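Probable amidase (PDB 2DC0) is a probable amidase from Thermus thermophilus, a member of the amidase family built around a large mixed beta-sheet flanked by helices. Local coordinates at residues 184-190 with 416-422; 274-278 with 340-344; 85-91 with 117-121; 70-76 with 162-166; 287-292 with 322-327. One frame throughout, in Å; residues are numbered along the deposited sequence.

Interaction 1 of 5, residues 184-190 with 416-422; sequences FKPSYGR and YGEDGKV
A loop can be fixed to a helix start by one carboxylate. F184 and K185 end a strand; from S187 to R190 the chain makes a type II beta turn, closed by R190 N to S187 O (3.1 Å), with G189 at positive phi. Across from it, G417, also at positive phi, leads to the N-cap E418, and D419 opens the helix. The closest CA pairs are P186–D419 (6.0 Å) and S187–G417 (5.6 Å). D419 (chi1 m) takes S187 N on OD1 (2.9 Å), while its OD2 accepts S187 OG (2.6 Å) and the salt-bridging R190 NH2 (3.0 Å). S187 OG (chi1 m) also accepts G417 N (2.8 Å). R190 NH1 is satisfied by E226, and K185 NZ by P186 O (3.1 Å) and V393 O; E418 reaches R346 of the second subunit. Apolar contacts include F184 CE1 on V422 CG1 (3.9 Å) and Y188 CB on Y416 CZ (4.3 Å). The type II beta turn that follows strand 182-185 of the central mixed sheet is thus held at the N-terminus of helix 419-430.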
# COMPACT_ATOMS: atom_id res chain seq x y z
N PHE A 184 9.30 17.38 6.49
CA PHE A 184 9.46 16.04 5.94
C PHE A 184 8.47 15.02 6.49
O PHE A 184 8.35 14.83 7.70
CB PHE A 184 10.89 15.54 6.16
CG PHE A 184 11.16 14.19 5.55
CD1 PHE A 184 10.93 13.95 4.20
CD2 PHE A 184 11.66 13.14 6.33
CE1 PHE A 184 11.18 12.70 3.63
CE2 PHE A 184 11.91 11.89 5.78
CZ PHE A 184 11.67 11.66 4.42
N LYS A 185 7.74 14.37 5.58
CA LYS A 185 6.80 13.31 5.96
C LYS A 185 7.47 12.01 5.53
O LYS A 185 7.47 11.67 4.35
CB LYS A 185 5.46 13.44 5.23
CG LYS A 185 4.47 12.32 5.64
CD LYS A 185 3.35 12.11 4.63
CE LYS A 185 3.85 11.39 3.39
NZ LYS A 185 4.33 10.01 3.72
N PRO A 186 8.04 11.27 6.49
CA PRO A 186 8.71 10.01 6.19
C PRO A 186 7.71 8.95 5.74
O PRO A 186 6.49 9.19 5.75
CB PRO A 186 9.35 9.61 7.52
CG PRO A 186 9.50 10.92 8.25
CD PRO A 186 8.21 11.62 7.91
N SER A 187 8.23 7.80 5.35
CA SER A 187 7.37 6.69 4.95
C SER A 187 6.47 6.40 6.14
O SER A 187 6.88 6.57 7.30
CB SER A 187 8.20 5.44 4.64
OG SER A 187 9.03 5.64 3.51
N TYR A 188 5.25 5.97 5.87
CA TYR A 188 4.30 5.65 6.93
C TYR A 188 4.93 4.75 7.99
O TYR A 188 5.64 3.80 7.65
CB TYR A 188 3.07 4.96 6.34
CG TYR A 188 2.05 4.53 7.37
CD1 TYR A 188 1.12 5.43 7.89
CD2 TYR A 188 2.02 3.21 7.83
CE1 TYR A 188 0.18 5.03 8.84
CE2 TYR A 188 1.08 2.80 8.78
CZ TYR A 188 0.17 3.71 9.28
OH TYR A 188 -0.76 3.31 10.22
N GLY A 189 4.67 5.06 9.26
CA GLY A 189 5.17 4.25 10.35
C GLY A 189 6.63 4.31 10.74
O GLY A 189 7.01 3.77 11.78
N ARG A 190 7.47 4.95 9.93
CA ARG A 190 8.89 5.02 10.28
C ARG A 190 9.09 5.71 11.64
O ARG A 190 9.91 5.27 12.44
CB ARG A 190 9.67 5.76 9.19
CG ARG A 190 11.17 5.68 9.40
CD ARG A 190 11.91 6.36 8.26
NE ARG A 190 11.79 5.63 7.00
CZ ARG A 190 12.41 4.49 6.72
NH1 ARG A 190 13.21 3.93 7.62
NH2 ARG A 190 12.25 3.92 5.53
N TYR A 416 8.08 4.09 -1.62
CA TYR A 416 7.88 3.65 -0.25
C TYR A 416 9.22 3.18 0.34
O TYR A 416 9.93 2.40 -0.30
CB TYR A 416 6.85 2.52 -0.23
CG TYR A 416 6.03 2.43 1.04
CD1 TYR A 416 4.69 2.81 1.06
CD2 TYR A 416 6.59 1.95 2.21
CE1 TYR A 416 3.93 2.72 2.23
CE2 TYR A 416 5.85 1.86 3.39
CZ TYR A 416 4.52 2.24 3.39
OH TYR A 416 3.80 2.14 4.55
N GLY A 417 9.55 3.66 1.53
CA GLY A 417 10.79 3.27 2.18
C GLY A 417 12.05 3.97 1.68
O GLY A 417 13.12 3.77 2.24
N GLU A 418 11.94 4.81 0.66
CA GLU A 418 13.13 5.49 0.15
C GLU A 418 13.35 6.89 0.72
O GLU A 418 13.66 7.82 -0.02
CB GLU A 418 13.11 5.51 -1.38
CG GLU A 418 13.17 4.11 -1.99
CD GLU A 418 14.19 3.20 -1.29
OE1 GLU A 418 15.38 3.57 -1.23
OE2 GLU A 418 13.79 2.12 -0.80
N ASP A 419 13.19 7.01 2.03
CA ASP A 419 13.35 8.27 2.73
C ASP A 419 14.73 8.88 2.51
O ASP A 419 14.86 10.09 2.33
CB ASP A 419 13.15 8.07 4.23
CG ASP A 419 11.82 7.43 4.56
OD1 ASP A 419 11.08 8.02 5.38
OD2 ASP A 419 11.51 6.34 4.00
N GLY A 420 15.76 8.04 2.52
CA GLY A 420 17.12 8.51 2.32
C GLY A 420 17.31 9.13 0.95
O GLY A 420 17.97 10.16 0.81
N LYS A 421 16.74 8.50 -0.06
CA LYS A 421 16.85 9.00 -1.43
C LYS A 421 16.14 10.33 -1.57
O LYS A 421 16.63 11.25 -2.24
CB LYS A 421 16.26 7.98 -2.41
CG LYS A 421 16.48 8.30 -3.88
CD LYS A 421 15.93 7.17 -4.76
CE LYS A 421 16.22 7.41 -6.24
NZ LYS A 421 17.69 7.45 -6.50
N VAL A 422 14.97 10.45 -0.95
CA VAL A 422 14.21 11.68 -1.00
C VAL A 422 14.99 12.81 -0.35
O VAL A 422 15.11 13.91 -0.90
CB VAL A 422 12.85 11.53 -0.29
CG1 VAL A 422 12.14 12.88 -0.19
CG2 VAL A 422 11.98 10.54 -1.07

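Interaction 2 of 5, residues 274-278 with 340-344; sequences VSLPL and ELVKA
Apolar contacts come first in this example of an irregular segment lying along a helix. Residues 274-278 run extended through V274 and S275, then bend, L278 adopting positive phi (50/43), while 340-344 is helical throughout; V274 and A344 are the nearest CA pair, 5.7 Å apart. L276 (chi1 t, chi2 110°) sends CD1 to L341 CD1 (3.7 Å) and A344 CB (3.8 Å), and V274 CG2 lies 4.3 Å from A344 CB; the small alanine lets the loop come close. The loop leaves strand 270-273, the outermost strand at one end of the large mixed sheet within the chain, and leads into helix 281-296, so the contact lays the loop leaving that edge strand against the long helix 324-345. Among direct polar links, E340 points toward the loop (chi1 m, chi2 t), and its OE1 accepts L278 N (2.8 Å, 161°) and lies 3.3 Å from P277 CD. One water bridges the backbones, donating to S275 O and to E340 O, 2.7 Å from each. Outside the pair, D243 receives S275 OG and L276 N.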
# COMPACT_ATOMS: atom_id res chain seq x y z
N VAL A 274 5.22 12.16 -16.35
CA VAL A 274 4.71 10.86 -15.92
C VAL A 274 3.21 11.01 -15.76
O VAL A 274 2.71 12.13 -15.63
CB VAL A 274 5.30 10.39 -14.55
CG1 VAL A 274 6.81 10.22 -14.65
CG2 VAL A 274 4.93 11.38 -13.46
N SER A 275 2.49 9.90 -15.78
CA SER A 275 1.03 9.93 -15.63
C SER A 275 0.63 9.48 -14.23
O SER A 275 1.07 8.44 -13.75
CB SER A 275 0.37 9.02 -16.67
OG SER A 275 -1.04 8.95 -16.45
N LEU A 276 -0.20 10.27 -13.58
CA LEU A 276 -0.71 10.01 -12.24
C LEU A 276 -2.14 10.49 -12.09
O LEU A 276 -2.39 11.46 -11.37
CB LEU A 276 0.36 10.35 -11.19
CG LEU A 276 -0.04 10.17 -9.73
CD1 LEU A 276 0.71 9.00 -9.12
CD2 LEU A 276 0.24 11.45 -8.95
N PRO A 277 -3.08 9.87 -12.81
CA PRO A 277 -4.50 10.25 -12.80
C PRO A 277 -5.09 10.42 -11.41
O PRO A 277 -5.58 11.49 -11.06
CB PRO A 277 -5.17 9.11 -13.57
CG PRO A 277 -4.09 8.66 -14.51
CD PRO A 277 -2.88 8.65 -13.62
N LEU A 278 -5.07 9.34 -10.63
CA LEU A 278 -5.60 9.36 -9.28
C LEU A 278 -7.00 9.95 -9.25
O LEU A 278 -7.33 10.76 -8.38
CB LEU A 278 -4.68 10.18 -8.36
CG LEU A 278 -3.24 9.66 -8.23
CD1 LEU A 278 -2.44 10.57 -7.30
CD2 LEU A 278 -3.27 8.23 -7.69
N GLU A 340 -0.99 2.82 -9.37
CA GLU A 340 -0.80 4.03 -10.17
C GLU A 340 0.41 4.84 -9.73
O GLU A 340 1.17 5.35 -10.55
CB GLU A 340 -2.03 4.94 -10.08
CG GLU A 340 -3.15 4.60 -11.03
CD GLU A 340 -4.24 5.64 -11.01
OE1 GLU A 340 -3.91 6.85 -11.04
OE2 GLU A 340 -5.43 5.26 -10.97
N LEU A 341 0.57 4.98 -8.42
CA LEU A 341 1.71 5.72 -7.89
C LEU A 341 3.01 4.96 -8.15
O LEU A 341 4.02 5.56 -8.52
CB LEU A 341 1.53 5.97 -6.38
CG LEU A 341 2.70 6.70 -5.70
CD1 LEU A 341 3.02 7.98 -6.46
CD2 LEU A 341 2.33 7.01 -4.25
N VAL A 342 2.97 3.64 -7.96
CA VAL A 342 4.14 2.80 -8.19
C VAL A 342 4.62 2.94 -9.63
O VAL A 342 5.82 3.04 -9.90
CB VAL A 342 3.81 1.32 -7.89
CG1 VAL A 342 4.95 0.41 -8.34
CG2 VAL A 342 3.56 1.15 -6.39
N LYS A 343 3.67 2.94 -10.56
CA LYS A 343 3.98 3.07 -11.98
C LYS A 343 4.55 4.45 -12.32
O LYS A 343 5.46 4.56 -13.14
CB LYS A 343 2.73 2.79 -12.82
CG LYS A 343 2.26 1.34 -12.72
CD LYS A 343 0.87 1.12 -13.29
CE LYS A 343 0.83 1.18 -14.81
NZ LYS A 343 -0.52 0.78 -15.30
N ALA A 344 4.03 5.49 -11.68
CA ALA A 344 4.53 6.83 -11.96
C ALA A 344 5.97 7.00 -11.48
O ALA A 344 6.74 7.73 -12.09
CB ALA A 344 3.63 7.88 -11.29
O HOH W 1 0.59 5.83 -13.12

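Interaction 3 of 5, residues 85-91 with 117-121; sequences AGTKAPL and MHEIA
Two loops that follow neighbouring parallel strands, 69-73 and 110-115, meet in a buried contact beyond the strand ends, an example of how close backbone approach limits side-chain size. Neither segment is a regular helix or strand. A85 (55/30) and G86 (61/24) both take left-handed conformations, as do I120 (45/24) and A121 (67/14) on the other side, where A121 N bonds H118 O (2.8 Å). The closest CA pairs are G86–E119 (4.4 Å) and A85–I120 (5.1 Å). At G86, where positive phi already favours glycine, an ideal CB would fall 2.6 Å from M117 O, a clash. One backbone hydrogen bond joins the segments, I120 N to A85 O (2.8 Å, 155°), and E119 CA makes a CA-H...O contact with G86 O (3.5 Å). T87 (chi1 t) gives OG1 to E119 OE2 (2.6 Å), the glutamate standing extended (chi1 and chi2 t); the same OG1 accepts A89 N (3.1 Å), forming an ST turn. E119 is also held by S309 and W130, while N128 binds both G86 O and M117 O. Methyl contacts include T87 CG2 on I120 CG2 (3.9 Å), and CE of selenomethionine M117 at 4.4 Å from A85 CB. Helix 310-321 packs over E119 and I120. Two loops beyond the ends of adjacent parallel strands are thus joined by one backbone hydrogen bond and by an ST-turn threonine bound to a buried glutamate.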
# COMPACT_ATOMS: atom_id res chain seq x y z
N ALA A 85 -4.68 19.73 22.05
CA ALA A 85 -5.01 19.44 20.65
C ALA A 85 -5.84 20.53 19.97
O ALA A 85 -6.62 20.24 19.06
CB ALA A 85 -5.74 18.10 20.56
N GLY A 86 -5.65 21.77 20.41
CA GLY A 86 -6.35 22.89 19.83
C GLY A 86 -7.86 22.83 19.93
O GLY A 86 -8.57 23.47 19.14
N THR A 87 -8.38 22.09 20.91
CA THR A 87 -9.82 21.96 21.07
C THR A 87 -10.27 22.20 22.50
O THR A 87 -9.46 22.26 23.42
CB THR A 87 -10.29 20.55 20.64
OG1 THR A 87 -11.72 20.48 20.67
CG2 THR A 87 -9.72 19.49 21.59
N LYS A 88 -11.58 22.33 22.69
CA LYS A 88 -12.15 22.52 24.02
C LYS A 88 -12.87 21.25 24.44
O LYS A 88 -13.30 21.11 25.59
CB LYS A 88 -13.13 23.70 24.03
CG LYS A 88 -12.49 25.04 24.36
CD LYS A 88 -12.07 25.09 25.82
CE LYS A 88 -11.17 26.29 26.13
NZ LYS A 88 -9.79 26.13 25.57
N ALA A 89 -13.00 20.31 23.51
CA ALA A 89 -13.68 19.05 23.79
C ALA A 89 -12.77 18.09 24.54
O ALA A 89 -11.54 18.20 24.50
CB ALA A 89 -14.14 18.41 22.49
N PRO A 90 -13.36 17.12 25.25
CA PRO A 90 -12.54 16.16 25.98
C PRO A 90 -11.80 15.26 24.99
O PRO A 90 -12.29 15.01 23.89
CB PRO A 90 -13.57 15.39 26.82
CG PRO A 90 -14.80 15.44 25.95
CD PRO A 90 -14.80 16.88 25.48
N LEU A 91 -10.61 14.80 25.36
CA LEU A 91 -9.83 13.94 24.48
C LEU A 91 -9.74 12.52 25.02
O LEU A 91 -9.91 12.28 26.22
CB LEU A 91 -8.41 14.51 24.33
CG LEU A 91 -8.30 15.93 23.76
CD1 LEU A 91 -6.85 16.38 23.77
CD2 LEU A 91 -8.86 15.95 22.34
N MSE A 117 -2.29 24.37 16.90
CA MSE A 117 -2.55 23.51 15.72
C MSE A 117 -4.02 23.63 15.36
O MSE A 117 -4.85 24.03 16.18
CB MSE A 117 -2.22 22.06 16.07
CG MSE A 117 -2.85 21.60 17.37
SE MSE A 117 -2.60 19.71 17.66
CE MSE A 117 -4.05 19.02 16.56
N HIS A 118 -4.31 23.30 14.23
CA HIS A 118 -5.69 23.35 13.79
C HIS A 118 -6.39 22.34 14.69
O HIS A 118 -5.83 21.28 14.99
CB HIS A 118 -5.80 22.91 12.33
CG HIS A 118 -7.12 23.24 11.70
ND1 HIS A 118 -7.30 24.33 10.89
CD2 HIS A 118 -8.33 22.65 11.83
CE1 HIS A 118 -8.58 24.41 10.54
NE2 HIS A 118 -9.22 23.40 11.10
N GLU A 119 -7.60 22.68 15.13
CA GLU A 119 -8.36 21.82 16.04
C GLU A 119 -8.35 20.33 15.68
O GLU A 119 -8.76 19.94 14.59
CB GLU A 119 -9.79 22.32 16.18
CG GLU A 119 -10.65 21.47 17.11
CD GLU A 119 -11.93 22.17 17.53
OE1 GLU A 119 -12.53 22.87 16.68
OE2 GLU A 119 -12.35 22.01 18.69
N ILE A 120 -7.89 19.54 16.66
CA ILE A 120 -7.71 18.09 16.59
C ILE A 120 -7.06 17.62 15.30
O ILE A 120 -7.23 16.46 14.90
CB ILE A 120 -9.03 17.29 16.81
CG1 ILE A 120 -10.06 17.61 15.73
CG2 ILE A 120 -9.57 17.55 18.21
CD1 ILE A 120 -11.24 16.65 15.65
N ALA A 121 -6.30 18.52 14.68
CA ALA A 121 -5.58 18.24 13.44
C ALA A 121 -6.50 18.01 12.25
O ALA A 121 -6.06 17.53 11.20
CB ALA A 121 -4.66 17.05 13.62

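Interaction 4 of 5, residues 70-76 with 162-166; sequences LTVKDLF and ASLGT
Strands 70-73 and 163-166 run side by side in parallel, their axes 4.7 Å apart at 16°. A162 O opens the ladder by accepting T71 N (3.2 Å, 165°); a water bridges A162 O (2.9 Å) and T71 OG1 (2.7 Å). S163 pairs with T71 (CA–CA 4.8 Å); T71 OG1 and S163 OG are hydrogen-bonded, 2.8 Å apart, on the face where S163 also meets S151. L164 pairs with V72 (CA–CA 4.9 Å). L164 N donates to T71 O (3.2 Å), and L164 O accepts K73 N (2.8 Å), the staggered bonding of a parallel ladder. Here two inner strands of the mixed sheet meet, with 110-115 on the far side of 69-73. From the opposite face to S163, L164 (chi1 t, chi2 p) places CD2 over the F76 ring, 3.8 Å from its centroid, a CH-pi contact. The extended, all-t side chain of K73 passes G165, with K73 CD 3.8 Å from G165 CA. T166 OG1 (chi1 p) receives K73 NZ (2.9 Å); that amine also bonds S147 and S148, consistent with the lysine–serine network of the amidase signature family. T166 CG2 touches F76 CZ (3.5 Å).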
# COMPACT_ATOMS: atom_id res chain seq x y z
N LEU A 70 13.67 22.78 21.09
CA LEU A 70 12.71 22.34 20.07
C LEU A 70 11.30 22.49 20.62
O LEU A 70 11.11 22.53 21.83
CB LEU A 70 12.92 20.86 19.71
CG LEU A 70 14.05 20.43 18.77
CD1 LEU A 70 15.39 20.82 19.34
CD2 LEU A 70 13.98 18.91 18.59
N THR A 71 10.32 22.58 19.73
CA THR A 71 8.92 22.68 20.13
C THR A 71 8.20 21.42 19.64
O THR A 71 8.72 20.70 18.79
CB THR A 71 8.24 23.94 19.52
OG1 THR A 71 8.35 23.90 18.10
CG2 THR A 71 8.92 25.21 20.03
N VAL A 72 7.00 21.17 20.17
CA VAL A 72 6.22 19.98 19.82
C VAL A 72 4.75 20.30 19.58
O VAL A 72 4.11 20.94 20.42
CB VAL A 72 6.29 18.93 20.95
CG1 VAL A 72 5.43 17.71 20.60
CG2 VAL A 72 7.73 18.51 21.20
N LYS A 73 4.21 19.85 18.45
CA LYS A 73 2.79 20.07 18.11
C LYS A 73 1.94 19.59 19.28
O LYS A 73 2.20 18.52 19.82
CB LYS A 73 2.44 19.29 16.84
CG LYS A 73 1.05 19.57 16.29
CD LYS A 73 0.84 18.78 15.00
CE LYS A 73 -0.42 19.21 14.27
NZ LYS A 73 -0.58 18.43 13.00
N ASP A 74 0.89 20.34 19.63
CA ASP A 74 0.07 19.98 20.79
C ASP A 74 -0.85 18.76 20.75
O ASP A 74 -1.92 18.78 21.35
CB ASP A 74 -0.73 21.19 21.29
CG ASP A 74 -1.12 21.07 22.76
OD1 ASP A 74 -0.33 20.48 23.52
OD2 ASP A 74 -2.19 21.58 23.16
N LEU A 75 -0.44 17.70 20.05
CA LEU A 75 -1.21 16.46 20.03
C LEU A 75 -0.31 15.35 20.57
O LEU A 75 -0.76 14.22 20.78
CB LEU A 75 -1.72 16.13 18.62
CG LEU A 75 -0.75 15.99 17.43
CD1 LEU A 75 0.07 14.72 17.54
CD2 LEU A 75 -1.59 15.98 16.15
N PHE A 76 0.96 15.70 20.78
CA PHE A 76 1.97 14.79 21.32
C PHE A 76 2.13 15.11 22.81
O PHE A 76 2.50 16.23 23.18
CB PHE A 76 3.33 15.01 20.66
CG PHE A 76 3.44 14.48 19.25
CD1 PHE A 76 3.54 13.12 19.00
CD2 PHE A 76 3.51 15.37 18.17
CE1 PHE A 76 3.71 12.63 17.70
CE2 PHE A 76 3.68 14.90 16.87
CZ PHE A 76 3.78 13.53 16.63
N ALA A 162 13.73 23.64 15.69
CA ALA A 162 12.99 22.68 14.90
C ALA A 162 11.72 22.32 15.64
O ALA A 162 11.55 22.72 16.79
CB ALA A 162 13.83 21.42 14.66
N SER A 163 10.84 21.57 15.00
CA SER A 163 9.61 21.19 15.64
C SER A 163 9.11 19.83 15.16
O SER A 163 9.51 19.35 14.09
CB SER A 163 8.54 22.25 15.40
OG SER A 163 7.40 22.01 16.20
N LEU A 164 8.26 19.21 15.96
CA LEU A 164 7.68 17.91 15.63
C LEU A 164 6.18 18.09 15.38
O LEU A 164 5.47 18.64 16.21
CB LEU A 164 7.89 16.93 16.79
CG LEU A 164 7.17 15.58 16.67
CD1 LEU A 164 7.71 14.80 15.49
CD2 LEU A 164 7.36 14.78 17.96
N GLY A 165 5.72 17.62 14.23
CA GLY A 165 4.31 17.74 13.90
C GLY A 165 3.81 16.47 13.25
O GLY A 165 4.50 15.45 13.28
N THR A 166 2.60 16.50 12.67
CA THR A 166 2.06 15.33 11.99
C THR A 166 1.53 15.71 10.61
O THR A 166 1.31 16.88 10.33
CB THR A 166 0.91 14.64 12.78
OG1 THR A 166 -0.18 15.55 12.96
CG2 THR A 166 1.41 14.14 14.14
O HOH W 2 10.28 25.29 16.90

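Interaction 5 of 5, residues 287-292 with 322-327; sequences RLVRYE and LTEKDY
Y291 lays its ring over that of Y327 in an offset stack, centroids 4.5 Å apart and planes at 14°, and Y327 CB sits over a Y291 face, 3.6 Å from the centroid in a CH-pi contact; both have chi1 t. Residues 287-292 are helical; in 322-327 the helix starts at E324, after the N-cap T323. The nearest CA pairs are L288–Y327 (5.9 Å) and Y291–L322 (6.3 Å). T323 and D326 form a capping box, T323 N giving to D326 OD2 (2.9 Å); separately, T323 OG1 accepts a weak bond from K325 N (3.3 Å). L322 CD1 packs on R287 CB (3.7 Å) and L288 CG on Y327 CE1 (4.0 Å). Y327 OH donates to E292 OE2 (2.5 Å), a carboxylate that S200 and S202 also bind. In the second subunit, Y327 meets this Y327 nearly at right angles and the Y291 hydroxyl bonds E324. Aromatic overlap and a short hydroxyl–carboxylate bond thus join the body of helix 281-296 to the start of helix 324-345, at the dimer interface.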
# COMPACT_ATOMS: atom_id res chain seq x y z
N ARG A 287 -13.33 10.54 2.78
CA ARG A 287 -14.18 9.57 3.46
C ARG A 287 -13.40 8.67 4.41
O ARG A 287 -13.82 8.43 5.54
CB ARG A 287 -14.93 8.71 2.44
CG ARG A 287 -15.76 9.53 1.48
CD ARG A 287 -16.71 8.67 0.66
NE ARG A 287 -17.52 9.51 -0.24
CZ ARG A 287 -18.68 9.13 -0.77
NH1 ARG A 287 -19.18 7.93 -0.49
NH2 ARG A 287 -19.35 9.96 -1.56
N LEU A 288 -12.25 8.18 3.96
CA LEU A 288 -11.44 7.30 4.79
C LEU A 288 -11.00 7.98 6.08
O LEU A 288 -11.16 7.43 7.16
CB LEU A 288 -10.23 6.81 3.99
CG LEU A 288 -9.51 5.59 4.57
CD1 LEU A 288 -8.67 4.90 3.50
CD2 LEU A 288 -8.65 6.04 5.73
N VAL A 289 -10.44 9.19 5.96
CA VAL A 289 -9.96 9.93 7.12
C VAL A 289 -11.10 10.39 8.05
O VAL A 289 -11.01 10.21 9.27
CB VAL A 289 -9.13 11.16 6.67
CG1 VAL A 289 -8.89 12.12 7.85
CG2 VAL A 289 -7.77 10.68 6.12
N ARG A 290 -12.15 10.98 7.50
CA ARG A 290 -13.26 11.43 8.34
C ARG A 290 -13.90 10.27 9.09
O ARG A 290 -14.31 10.43 10.24
CB ARG A 290 -14.31 12.16 7.49
CG ARG A 290 -13.82 13.51 6.99
CD ARG A 290 -14.88 14.23 6.20
NE ARG A 290 -14.47 15.59 5.87
CZ ARG A 290 -15.14 16.39 5.05
NH1 ARG A 290 -16.27 15.97 4.50
NH2 ARG A 290 -14.69 17.61 4.80
N TYR A 291 -14.00 9.11 8.44
CA TYR A 291 -14.58 7.95 9.09
C TYR A 291 -13.76 7.56 10.31
O TYR A 291 -14.30 7.39 11.40
CB TYR A 291 -14.64 6.75 8.14
CG TYR A 291 -15.23 5.50 8.78
CD1 TYR A 291 -16.61 5.30 8.81
CD2 TYR A 291 -14.42 4.55 9.40
CE1 TYR A 291 -17.17 4.18 9.44
CE2 TYR A 291 -14.96 3.43 10.03
CZ TYR A 291 -16.34 3.25 10.05
OH TYR A 291 -16.88 2.16 10.67
N GLU A 292 -12.44 7.42 10.12
CA GLU A 292 -11.56 7.04 11.23
C GLU A 292 -11.51 8.12 12.31
O GLU A 292 -11.54 7.80 13.50
CB GLU A 292 -10.13 6.75 10.73
CG GLU A 292 -10.02 5.54 9.78
CD GLU A 292 -8.57 5.11 9.51
OE1 GLU A 292 -7.63 5.85 9.86
OE2 GLU A 292 -8.38 4.02 8.93
N LEU A 322 -20.93 8.49 7.53
CA LEU A 322 -20.37 7.46 6.67
C LEU A 322 -20.45 6.16 7.46
O LEU A 322 -20.13 6.14 8.65
CB LEU A 322 -18.91 7.77 6.33
CG LEU A 322 -18.66 9.03 5.49
CD1 LEU A 322 -17.17 9.30 5.37
CD2 LEU A 322 -19.29 8.83 4.11
N THR A 323 -20.89 5.09 6.81
CA THR A 323 -21.02 3.79 7.47
C THR A 323 -19.78 2.94 7.26
O THR A 323 -18.88 3.32 6.53
CB THR A 323 -22.21 3.02 6.90
OG1 THR A 323 -21.96 2.76 5.51
CG2 THR A 323 -23.48 3.85 7.04
N GLU A 324 -19.75 1.77 7.90
CA GLU A 324 -18.62 0.87 7.75
C GLU A 324 -18.51 0.39 6.30
O GLU A 324 -17.44 0.01 5.84
CB GLU A 324 -18.73 -0.30 8.74
CG GLU A 324 -19.93 -1.23 8.57
CD GLU A 324 -19.77 -2.18 7.41
OE1 GLU A 324 -18.71 -2.84 7.33
OE2 GLU A 324 -20.70 -2.27 6.58
N LYS A 325 -19.63 0.43 5.57
CA LYS A 325 -19.63 0.05 4.16
C LYS A 325 -18.85 1.11 3.37
O LYS A 325 -18.04 0.78 2.50
CB LYS A 325 -21.06 -0.06 3.61
CG LYS A 325 -21.15 -0.27 2.09
CD LYS A 325 -20.50 -1.58 1.65
CE LYS A 325 -20.76 -1.89 0.17
NZ LYS A 325 -20.14 -0.90 -0.76
N ASP A 326 -19.10 2.38 3.68
CA ASP A 326 -18.40 3.46 2.99
C ASP A 326 -16.91 3.34 3.27
O ASP A 326 -16.08 3.59 2.40
CB ASP A 326 -18.89 4.83 3.47
CG ASP A 326 -20.33 5.11 3.09
OD1 ASP A 326 -20.66 4.98 1.89
OD2 ASP A 326 -21.13 5.47 3.98
N TYR A 327 -16.57 2.94 4.49
CA TYR A 327 -15.18 2.78 4.89
C TYR A 327 -14.54 1.63 4.11
O TYR A 327 -13.43 1.77 3.61
CB TYR A 327 -15.10 2.55 6.40
CG TYR A 327 -13.70 2.41 6.94
CD1 TYR A 327 -12.74 3.41 6.74
CD2 TYR A 327 -13.32 1.28 7.66
CE1 TYR A 327 -11.45 3.28 7.25
CE2 TYR A 327 -12.04 1.15 8.16
CZ TYR A 327 -11.11 2.15 7.96
OH TYR A 327 -9.83 2.00 8.47

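How the interactions relate
Along the chain the contacts fall into two nested sets in series. Interaction 3 lies within the loop closed by interaction 4, and after that loop ends interaction 1 encloses interaction 2, which in turn encloses interaction 5. Interactions 3 and 4 touch, A85 N lying 3.0 Å from D74 O, with centres 14 Å apart. Interactions 1 and 4 reach the same mixed sheet, centres 18 Å apart; interactions 2 and 5 share helix 324-345, centres 25 Å apart. Of these five, interaction 1 and the two contacts nested within its loop touch the second subunit, whereas interactions 3 and 4 are buried within the chain.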